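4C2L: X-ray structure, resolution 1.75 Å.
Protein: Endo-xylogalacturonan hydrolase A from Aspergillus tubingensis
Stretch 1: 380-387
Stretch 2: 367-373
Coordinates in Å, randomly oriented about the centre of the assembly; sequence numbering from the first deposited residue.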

ATOM      1  N   VAL A 380      22.715 -13.526 -10.026  1.00 24.98           N
ATOM      2  CA  VAL A 380      22.115 -13.981 -11.285  1.00 25.08           C
ATOM      3  C   VAL A 380      22.901 -13.374 -12.446  1.00 25.71           C
ATOM      4  O   VAL A 380      23.535 -12.327 -12.291  1.00 23.60           O
ATOM      5  CB  VAL A 380      20.616 -13.598 -11.432  1.00 25.20           C
ATOM      6  CG1 VAL A 380      19.770 -14.244 -10.341  1.00 25.08           C
ATOM      7  CG2 VAL A 380      20.414 -12.087 -11.467  1.00 25.02           C
ATOM      8  N   THR A 381      22.847 -14.024 -13.604  1.00 25.44           N
ATOM      9  CA  THR A 381      23.524 -13.521 -14.803  1.00 26.81           C
ATOM     10  C   THR A 381      22.822 -12.277 -15.336  1.00 27.38           C
ATOM     11  O   THR A 381      21.597 -12.256 -15.447  1.00 29.17           O
ATOM     12  CB  THR A 381      23.608 -14.603 -15.903  1.00 27.76           C
ATOM     13  OG1 THR A 381      24.182 -15.789 -15.347  1.00 29.64           O
ATOM     14  CG2 THR A 381      24.489 -14.137 -17.059  1.00 27.87           C
ATOM     15  N   CYS A 382      23.604 -11.245 -15.643  1.00 27.15           N
ATOM     16  CA  CYS A 382      23.081  -9.976 -16.141  1.00 28.08           C
ATOM     17  C   CYS A 382      23.181  -9.846 -17.638  1.00 28.62           C
ATOM     18  O   CYS A 382      24.067 -10.436 -18.271  1.00 29.17           O
ATOM     19  CB  CYS A 382      23.814  -8.788 -15.511  1.00 28.71           C
ATOM     20  SG  CYS A 382      23.252  -8.401 -13.841  1.00 33.17           S
ATOM     21  N   THR A 383      22.266  -9.056 -18.184  1.00 26.58           N
ATOM     22  CA  THR A 383      22.284  -8.626 -19.568  1.00 27.18           C
ATOM     23  C   THR A 383      22.181  -7.107 -19.548  1.00 27.82           C
ATOM     24  O   THR A 383      21.394  -6.544 -18.791  1.00 25.33           O
ATOM     25  CB  THR A 383      21.096  -9.231 -20.337  1.00 27.08           C
ATOM     26  OG1 THR A 383      21.165 -10.658 -20.251  1.00 28.16           O
ATOM     27  CG2 THR A 383      21.099  -8.802 -21.806  1.00 29.14           C
ATOM     28  N   SER A 384      22.986  -6.437 -20.362  1.00 27.76           N
ATOM     29  CA  SER A 384      22.951  -4.983 -20.417  1.00 28.24           C
ATOM     30  C   SER A 384      21.662  -4.502 -21.081  1.00 28.02           C
ATOM     31  O   SER A 384      21.006  -5.243 -21.827  1.00 28.18           O
ATOM     32  CB  SER A 384      24.155  -4.450 -21.188  1.00 31.43           C
ATOM     33  OG  SER A 384      23.992  -4.716 -22.566  1.00 34.00           O
ATOM     34  N   GLY A 385      21.312  -3.255 -20.805  1.00 26.68           N
ATOM     35  CA  GLY A 385      20.157  -2.626 -21.414  1.00 26.85           C
ATOM     36  C   GLY A 385      19.044  -2.321 -20.431  1.00 26.64           C
ATOM     37  O   GLY A 385      17.927  -2.051 -20.851  1.00 27.68           O
ATOM     38  N   ALA A 386      19.340  -2.359 -19.132  1.00 25.51           N
ATOM     39  CA  ALA A 386      18.363  -1.937 -18.111  1.00 24.52           C
ATOM     40  C   ALA A 386      18.006  -0.470 -18.311  1.00 24.37           C
ATOM     41  O   ALA A 386      18.820   0.310 -18.799  1.00 25.12           O
ATOM     42  CB  ALA A 386      18.906  -2.170 -16.703  1.00 23.62           C
ATOM     43  N   SER A 387      16.783  -0.091 -17.957  1.00 23.79           N
ATOM     44  CA  SER A 387      16.367   1.306 -18.066  1.00 23.68           C
ATOM     45  C   SER A 387      15.246   1.563 -17.066  1.00 23.51           C
ATOM     46  O   SER A 387      14.632   0.614 -16.576  1.00 23.33           O
ATOM     47  CB  SER A 387      15.902   1.643 -19.494  1.00 24.89           C
ATOM     48  OG  SER A 387      14.725   0.924 -19.826  1.00 25.95           O
TER
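Stretch 2 (367-373) SEVLCAN

How does stretch 2 run along stretch 1? From Glu 368 to Ala 372 it is an extended strand that pairs in parallel with stretch 1 at Thr 383, where the cross-stretch hydrogen bonds lie. There the backbone of Thr 383 reaches both ways: its N donates to Val 369 O at 2.8 Å, and its O accepts from Cys 371 N at 2.8 Å. Leu 370, between those partners, brings its CA within 3.1 Å of Thr 383 O.

What fills the space around this short ladder? Thr 383 and Leu 370 share a face, with Thr 383 CG2 4.0 Å from Leu 370 CD2, while the side chain of Glu 368, extended with chi1 and chi2 both t, passes beside Thr 383, its CG 3.4 Å from Thr 383 OG1. Earlier in stretch 1, Val 380 CG2 meets Val 369 CG2 at 4.1 Å.

What ties the two stretches covalently? A disulfide joins Cys 382 SG to Cys 371 SG at 2.1 Å, with chi3 of -70°. It lies beside the Thr 383 hydrogen bonds, one residue earlier in stretch 1 and at the very residue whose N bonds Thr 383 O, so it holds the backbones in the same place.

How does the contact close after the ladder? The chain returns to the strand after Gly 385, whose phi of 113° suits glycine, and Ala 386 sets its small methyl over the backbone between Leu 370 and Ala 372: its CB lies 3.4 Å from Cys 371 C and 4.0 Å from both Leu 370 CB and Ala 372 CB. Where the backbones part, a water fills the gap, donating to Cys 371 O and accepting from Gly 385 N, each at 2.7 Å.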

ATOM      1  N   SER A 367      14.859 -16.480 -19.157  1.00 27.96           N
ATOM      2  CA  SER A 367      14.911 -15.742 -17.880  1.00 27.62           C
ATOM      3  C   SER A 367      16.002 -14.669 -17.844  1.00 26.69           C
ATOM      4  O   SER A 367      16.917 -14.691 -17.007  1.00 28.18           O
ATOM      5  CB  SER A 367      15.077 -16.710 -16.711  1.00 29.06           C
ATOM      6  OG  SER A 367      16.233 -17.509 -16.907  1.00 32.99           O
ATOM      7  N   GLU A 368      15.893 -13.719 -18.750  1.00 24.17           N
ATOM      8  CA  GLU A 368      16.866 -12.663 -18.865  1.00 24.16           C
ATOM      9  C   GLU A 368      16.661 -11.611 -17.766  1.00 22.99           C
ATOM     10  O   GLU A 368      15.533 -11.251 -17.439  1.00 21.57           O
ATOM     11  CB  GLU A 368      16.714 -12.051 -20.244  1.00 26.73           C
ATOM     12  CG  GLU A 368      17.763 -11.050 -20.663  1.00 31.25           C
ATOM     13  CD  GLU A 368      17.602 -10.666 -22.124  1.00 33.27           C
ATOM     14  OE1 GLU A 368      17.432 -11.578 -22.963  1.00 36.49           O
ATOM     15  OE2 GLU A 368      17.633  -9.458 -22.425  1.00 37.90           O
ATOM     16  N   VAL A 369      17.764 -11.153 -17.182  1.00 20.90           N
ATOM     17  CA  VAL A 369      17.731 -10.075 -16.195  1.00 20.59           C
ATOM     18  C   VAL A 369      18.537  -8.910 -16.763  1.00 20.88           C
ATOM     19  O   VAL A 369      19.755  -9.030 -16.994  1.00 21.38           O
ATOM     20  CB  VAL A 369      18.300 -10.545 -14.834  1.00 20.34           C
ATOM     21  CG1 VAL A 369      18.372  -9.389 -13.834  1.00 20.29           C
ATOM     22  CG2 VAL A 369      17.477 -11.696 -14.268  1.00 20.80           C
ATOM     23  N   LEU A 370      17.868  -7.791 -17.010  1.00 20.00           N
ATOM     24  CA  LEU A 370      18.546  -6.591 -17.472  1.00 20.45           C
ATOM     25  C   LEU A 370      19.158  -5.884 -16.274  1.00 21.15           C
ATOM     26  O   LEU A 370      18.512  -5.774 -15.229  1.00 19.50           O
ATOM     27  CB  LEU A 370      17.583  -5.646 -18.183  1.00 21.27           C
ATOM     28  CG  LEU A 370      16.910  -6.180 -19.451  1.00 22.32           C
ATOM     29  CD1 LEU A 370      16.123  -5.046 -20.071  1.00 21.73           C
ATOM     30  CD2 LEU A 370      17.947  -6.740 -20.429  1.00 23.99           C
ATOM     31  N   CYS A 371      20.409  -5.433 -16.421  1.00 21.35           N
ATOM     32  CA  CYS A 371      21.119  -4.787 -15.307  1.00 21.51           C
ATOM     33  C   CYS A 371      21.878  -3.549 -15.741  1.00 21.33           C
ATOM     34  O   CYS A 371      22.425  -3.496 -16.849  1.00 21.58           O
ATOM     35  CB  CYS A 371      22.138  -5.738 -14.685  1.00 23.67           C
ATOM     36  SG  CYS A 371      21.508  -7.292 -14.029  1.00 25.76           S
ATOM     37  N   ALA A 372      21.910  -2.559 -14.853  1.00 19.24           N
ATOM     38  CA  ALA A 372      22.848  -1.454 -14.955  1.00 19.34           C
ATOM     39  C   ALA A 372      23.345  -1.164 -13.548  1.00 18.29           C
ATOM     40  O   ALA A 372      22.545  -1.102 -12.605  1.00 17.30           O
ATOM     41  CB  ALA A 372      22.178  -0.224 -15.549  1.00 19.02           C
ATOM     42  N   ASN A 373      24.668  -1.040 -13.395  1.00 17.35           N
ATOM     43  CA  ASN A 373      25.276  -0.639 -12.118  1.00 16.18           C
ATOM     44  C   ASN A 373      25.024  -1.615 -10.968  1.00 15.87           C
ATOM     45  O   ASN A 373      24.955  -1.214  -9.807  1.00 15.06           O
ATOM     46  CB  ASN A 373      24.846   0.785 -11.735  1.00 16.73           C
ATOM     47  CG  ASN A 373      25.181   1.789 -12.804  1.00 18.15           C
ATOM     48  OD1 ASN A 373      26.364   2.026 -13.088  1.00 18.08           O
ATOM     49  ND2 ASN A 373      24.154   2.383 -13.419  1.00 16.82           N
TER
HETATM   50  O   HOH W   1      19.633 -14.448 -15.412  1.00 34.20           O
HETATM   51  O   HOH W   2      20.320 -12.065 -17.960  1.00 24.59           O
HETATM   52  O   HOH W   3      22.444  -1.735 -18.907  1.00 28.62           O